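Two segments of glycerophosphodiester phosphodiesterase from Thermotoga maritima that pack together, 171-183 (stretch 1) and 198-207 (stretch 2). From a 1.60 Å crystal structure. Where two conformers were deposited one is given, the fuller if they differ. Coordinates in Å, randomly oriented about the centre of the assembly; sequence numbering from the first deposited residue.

Stretch 1 171-183: RPYSLHVPYQAFE
Stretch 2 (198-207) GIVIFVWTLN

The apolar centre lies on the sheet face that carries Leu175, Val177, Ile201 and Val203. Leu175 (m, t) meets Ile201 (m, m) CD1 to CD1 at 4.1 Å and sets its CG 3.7 Å from CG2 of Ile199 (m, t). Val177 and Val203, both m, pair CG2 to CG1 at 3.8 Å. Phe182 (m) closes this layer: its CB points toward stretch 2, and its CE2 lies 3.3 Å from Val203 CG1.

These neighbours follow from a parallel register, Ser174 with Val200 through Pro178 with Trp204, CA atoms 4.4 to 5.1 Å apart, strand axes at 30°. Extended strands 174-178 and 200-204 alternate their bonds: Val200 N to Tyr173 O (3.0 Å), Leu175 N to Val200 O (2.9 Å), Phe202 N to Leu175 O (2.9 Å), Val177 N to Phe202 O (2.9 Å) and Trp204 N to Val177 O (3.1 Å). Every second residue of stretch 1 donates, so the next is Tyr179 N, 3.2 Å from Trp204 O, where a 3-10 segment begins; Pro178, which has no NH, falls at a position that would not donate across this pair.

On the face of Ser174, Val200, His176 and Phe202, the imidazole of His176 (m) takes Phe202 CB over its face, 4.2 Å from the centroid; the two rings meet obliquely. Ser174 OG (chi1 p) hydrogen-bonds His176 NE2 at 2.8 Å, a bond within stretch 1 that gives the Ser174 hydroxyl and the His176 NE2 a partner on a largely apolar face.

At the C-terminal end, Trp204 (p, chi2 -86°) starts away but folds back: NE1 donates to His176 O at 3.0 Å, while Pro178 CA sits over its five-membered ring. A cis peptide precedes Thr205. Beyond it, Leu206 (t, p) lays CD1 over the Tyr179 ring (chi1 p), 3.8 Å from the centroid.

Water finishes both ends, one molecule donating to Tyr173 O (2.8 Å) and Gly198 O (2.7 Å), another to Gln180 OE1 (2.7 Å) and Trp204 O (2.9 Å).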

# COMPACT_ATOMS: atom_id res chain seq x y z
N ARG A 171 3.99 -1.31 18.31
CA ARG A 171 3.55 -2.58 17.75
C ARG A 171 2.71 -2.42 16.49
O ARG A 171 1.54 -2.84 16.44
CB ARG A 171 2.80 -3.39 18.81
CG ARG A 171 3.48 -3.41 20.20
CD ARG A 171 2.99 -2.32 21.17
NE ARG A 171 1.54 -2.38 21.37
CZ ARG A 171 0.76 -1.36 21.71
NH1 ARG A 171 -0.54 -1.59 21.85
NH2 ARG A 171 1.24 -0.14 21.93
N PRO A 172 3.30 -1.87 15.43
CA PRO A 172 2.62 -1.91 14.13
C PRO A 172 2.41 -3.35 13.72
O PRO A 172 3.19 -4.25 14.04
CB PRO A 172 3.61 -1.21 13.19
CG PRO A 172 4.94 -1.49 13.81
CD PRO A 172 4.68 -1.36 15.31
N TYR A 173 1.35 -3.60 12.95
CA TYR A 173 1.14 -4.91 12.37
C TYR A 173 2.26 -5.27 11.41
O TYR A 173 2.70 -6.41 11.36
CB TYR A 173 -0.21 -4.92 11.61
CG TYR A 173 -0.44 -6.11 10.76
CD1 TYR A 173 -0.74 -7.35 11.32
CD2 TYR A 173 -0.35 -6.01 9.37
CE1 TYR A 173 -0.95 -8.46 10.51
CE2 TYR A 173 -0.57 -7.11 8.57
CZ TYR A 173 -0.85 -8.33 9.14
OH TYR A 173 -1.08 -9.43 8.33
N SER A 174 2.67 -4.31 10.59
CA SER A 174 3.61 -4.57 9.50
C SER A 174 4.61 -3.43 9.33
O SER A 174 4.40 -2.30 9.81
CB SER A 174 2.84 -4.80 8.21
OG SER A 174 1.97 -3.73 7.92
N LEU A 175 5.70 -3.76 8.65
CA LEU A 175 6.69 -2.79 8.22
C LEU A 175 6.85 -2.96 6.72
O LEU A 175 7.00 -4.08 6.25
CB LEU A 175 8.02 -3.03 8.90
CG LEU A 175 7.98 -2.92 10.42
CD1 LEU A 175 9.31 -3.38 11.03
CD2 LEU A 175 7.68 -1.49 10.87
N HIS A 176 6.78 -1.85 6.00
CA HIS A 176 6.80 -1.85 4.54
C HIS A 176 8.09 -1.18 4.14
O HIS A 176 8.21 0.04 4.20
CB HIS A 176 5.58 -1.09 4.01
CG HIS A 176 4.27 -1.70 4.40
ND1 HIS A 176 3.13 -1.56 3.63
CD2 HIS A 176 3.90 -2.45 5.48
CE1 HIS A 176 2.12 -2.19 4.22
NE2 HIS A 176 2.56 -2.73 5.35
N VAL A 177 9.07 -1.99 3.77
CA VAL A 177 10.45 -1.54 3.63
C VAL A 177 10.87 -1.61 2.16
O VAL A 177 10.46 -2.48 1.39
CB VAL A 177 11.39 -2.34 4.53
CG1 VAL A 177 10.83 -2.42 5.96
CG2 VAL A 177 11.57 -3.67 4.03
N PRO A 178 11.68 -0.67 1.73
CA PRO A 178 12.21 -0.74 0.37
C PRO A 178 13.08 -1.97 0.25
O PRO A 178 13.81 -2.31 1.16
CB PRO A 178 13.04 0.54 0.24
CG PRO A 178 13.12 1.13 1.58
CD PRO A 178 12.15 0.51 2.47
N TYR A 179 13.03 -2.65 -0.88
CA TYR A 179 13.86 -3.86 -1.00
C TYR A 179 15.37 -3.64 -0.87
O TYR A 179 16.11 -4.55 -0.50
CB TYR A 179 13.52 -4.63 -2.29
CG TYR A 179 13.78 -3.90 -3.56
CD1 TYR A 179 15.03 -3.91 -4.16
CD2 TYR A 179 12.73 -3.26 -4.24
CE1 TYR A 179 15.25 -3.26 -5.36
CE2 TYR A 179 12.94 -2.64 -5.44
CZ TYR A 179 14.20 -2.64 -6.00
OH TYR A 179 14.40 -1.99 -7.20
N GLN A 180 15.81 -2.42 -1.16
CA GLN A 180 17.20 -2.03 -1.02
C GLN A 180 17.69 -2.09 0.43
O GLN A 180 18.91 -2.14 0.67
CB GLN A 180 17.42 -0.63 -1.60
CG GLN A 180 17.17 -0.55 -3.13
CD GLN A 180 15.76 -0.14 -3.51
OE1 GLN A 180 14.82 -0.23 -2.71
NE2 GLN A 180 15.61 0.33 -4.76
N ALA A 181 16.76 -2.10 1.38
CA ALA A 181 17.12 -2.25 2.80
C ALA A 181 17.90 -3.53 3.06
O ALA A 181 18.76 -3.57 3.93
CB ALA A 181 15.89 -2.20 3.69
N PHE A 182 17.64 -4.58 2.27
CA PHE A 182 18.28 -5.88 2.46
C PHE A 182 19.74 -5.98 2.01
O PHE A 182 20.37 -7.02 2.19
CB PHE A 182 17.40 -6.96 1.81
CG PHE A 182 16.11 -7.15 2.50
CD1 PHE A 182 16.01 -8.03 3.58
CD2 PHE A 182 15.01 -6.41 2.13
CE1 PHE A 182 14.80 -8.18 4.24
CE2 PHE A 182 13.81 -6.55 2.79
CZ PHE A 182 13.70 -7.43 3.85
N GLU A 183 20.28 -4.89 1.48
CA GLU A 183 21.68 -4.78 1.11
C GLU A 183 22.62 -4.63 2.31
O GLU A 183 23.82 -4.87 2.18
CB GLU A 183 21.88 -3.60 0.14
CG GLU A 183 21.12 -3.75 -1.18
CD GLU A 183 21.12 -2.47 -2.02
OE1 GLU A 183 21.76 -1.47 -1.62
OE2 GLU A 183 20.46 -2.46 -3.08
N GLY A 198 6.62 -11.18 15.51
CA GLY A 198 5.33 -11.37 14.86
C GLY A 198 4.95 -10.22 13.93
O GLY A 198 3.88 -10.24 13.31
N ILE A 199 5.86 -9.25 13.80
CA ILE A 199 5.63 -8.15 12.83
C ILE A 199 5.80 -8.68 11.41
O ILE A 199 6.71 -9.49 11.14
CB ILE A 199 6.55 -6.98 13.11
CG1 ILE A 199 6.22 -6.40 14.49
CG2 ILE A 199 6.39 -5.90 12.03
CD1 ILE A 199 7.30 -5.63 15.08
N VAL A 200 4.89 -8.29 10.53
CA VAL A 200 4.84 -8.76 9.15
C VAL A 200 5.68 -7.83 8.29
O VAL A 200 5.55 -6.63 8.39
CB VAL A 200 3.36 -8.79 8.63
CG1 VAL A 200 3.26 -9.09 7.17
CG2 VAL A 200 2.57 -9.83 9.44
N ILE A 201 6.59 -8.39 7.50
CA ILE A 201 7.48 -7.58 6.68
C ILE A 201 7.06 -7.63 5.22
O ILE A 201 7.04 -8.70 4.63
CB ILE A 201 8.94 -8.12 6.80
CG1 ILE A 201 9.39 -8.26 8.28
CG2 ILE A 201 9.87 -7.27 5.95
CD1 ILE A 201 9.37 -6.99 9.08
N PHE A 202 6.73 -6.47 4.65
CA PHE A 202 6.43 -6.33 3.23
C PHE A 202 7.57 -5.56 2.60
O PHE A 202 8.15 -4.64 3.21
CB PHE A 202 5.14 -5.53 2.98
CG PHE A 202 3.87 -6.29 3.22
CD1 PHE A 202 3.32 -6.35 4.47
CD2 PHE A 202 3.20 -6.90 2.15
CE1 PHE A 202 2.14 -7.05 4.71
CE2 PHE A 202 2.02 -7.61 2.39
CZ PHE A 202 1.50 -7.66 3.67
N VAL A 203 7.92 -5.93 1.38
CA VAL A 203 8.88 -5.15 0.59
C VAL A 203 8.23 -4.51 -0.62
O VAL A 203 7.31 -5.06 -1.17
CB VAL A 203 10.12 -5.96 0.20
CG1 VAL A 203 10.83 -6.42 1.44
CG2 VAL A 203 9.77 -7.12 -0.70
N TRP A 204 8.70 -3.33 -1.00
CA TRP A 204 8.17 -2.60 -2.15
C TRP A 204 9.27 -1.83 -2.87
O TRP A 204 10.34 -1.61 -2.31
CB TRP A 204 7.11 -1.59 -1.69
CG TRP A 204 7.67 -0.56 -0.71
CD1 TRP A 204 7.77 -0.71 0.63
CD2 TRP A 204 8.24 0.73 -1.01
NE1 TRP A 204 8.35 0.40 1.20
CE2 TRP A 204 8.64 1.31 0.22
CE3 TRP A 204 8.44 1.46 -2.18
CZ2 TRP A 204 9.23 2.57 0.31
CZ3 TRP A 204 9.03 2.72 -2.09
CH2 TRP A 204 9.42 3.26 -0.85
N THR A 205 9.06 -1.40 -4.12
CA THR A 205 8.11 -1.97 -5.06
C THR A 205 8.97 -2.85 -5.93
O THR A 205 9.81 -2.38 -6.71
CB THR A 205 7.49 -0.86 -5.91
OG1 THR A 205 6.59 -0.09 -5.10
CG2 THR A 205 6.62 -1.48 -7.02
N LEU A 206 8.80 -4.15 -5.76
CA LEU A 206 9.79 -5.09 -6.27
C LEU A 206 9.27 -5.75 -7.54
O LEU A 206 8.25 -6.44 -7.52
CB LEU A 206 10.10 -6.12 -5.18
CG LEU A 206 11.16 -7.15 -5.55
CD1 LEU A 206 12.45 -6.50 -6.02
CD2 LEU A 206 11.39 -8.07 -4.39
N ASN A 207 9.99 -5.55 -8.63
CA ASN A 207 9.65 -6.16 -9.91
C ASN A 207 10.71 -7.13 -10.42
O ASN A 207 10.53 -7.75 -11.46
CB ASN A 207 9.38 -5.05 -10.93
CG ASN A 207 8.17 -4.23 -10.58
OD1 ASN A 207 7.21 -4.73 -10.02
ND2 ASN A 207 8.21 -2.94 -10.93
O HOH W 1 1.86 -8.45 13.10
O HOH W 2 12.43 -3.98 -8.86
O HOH W 3 12.20 0.56 -2.98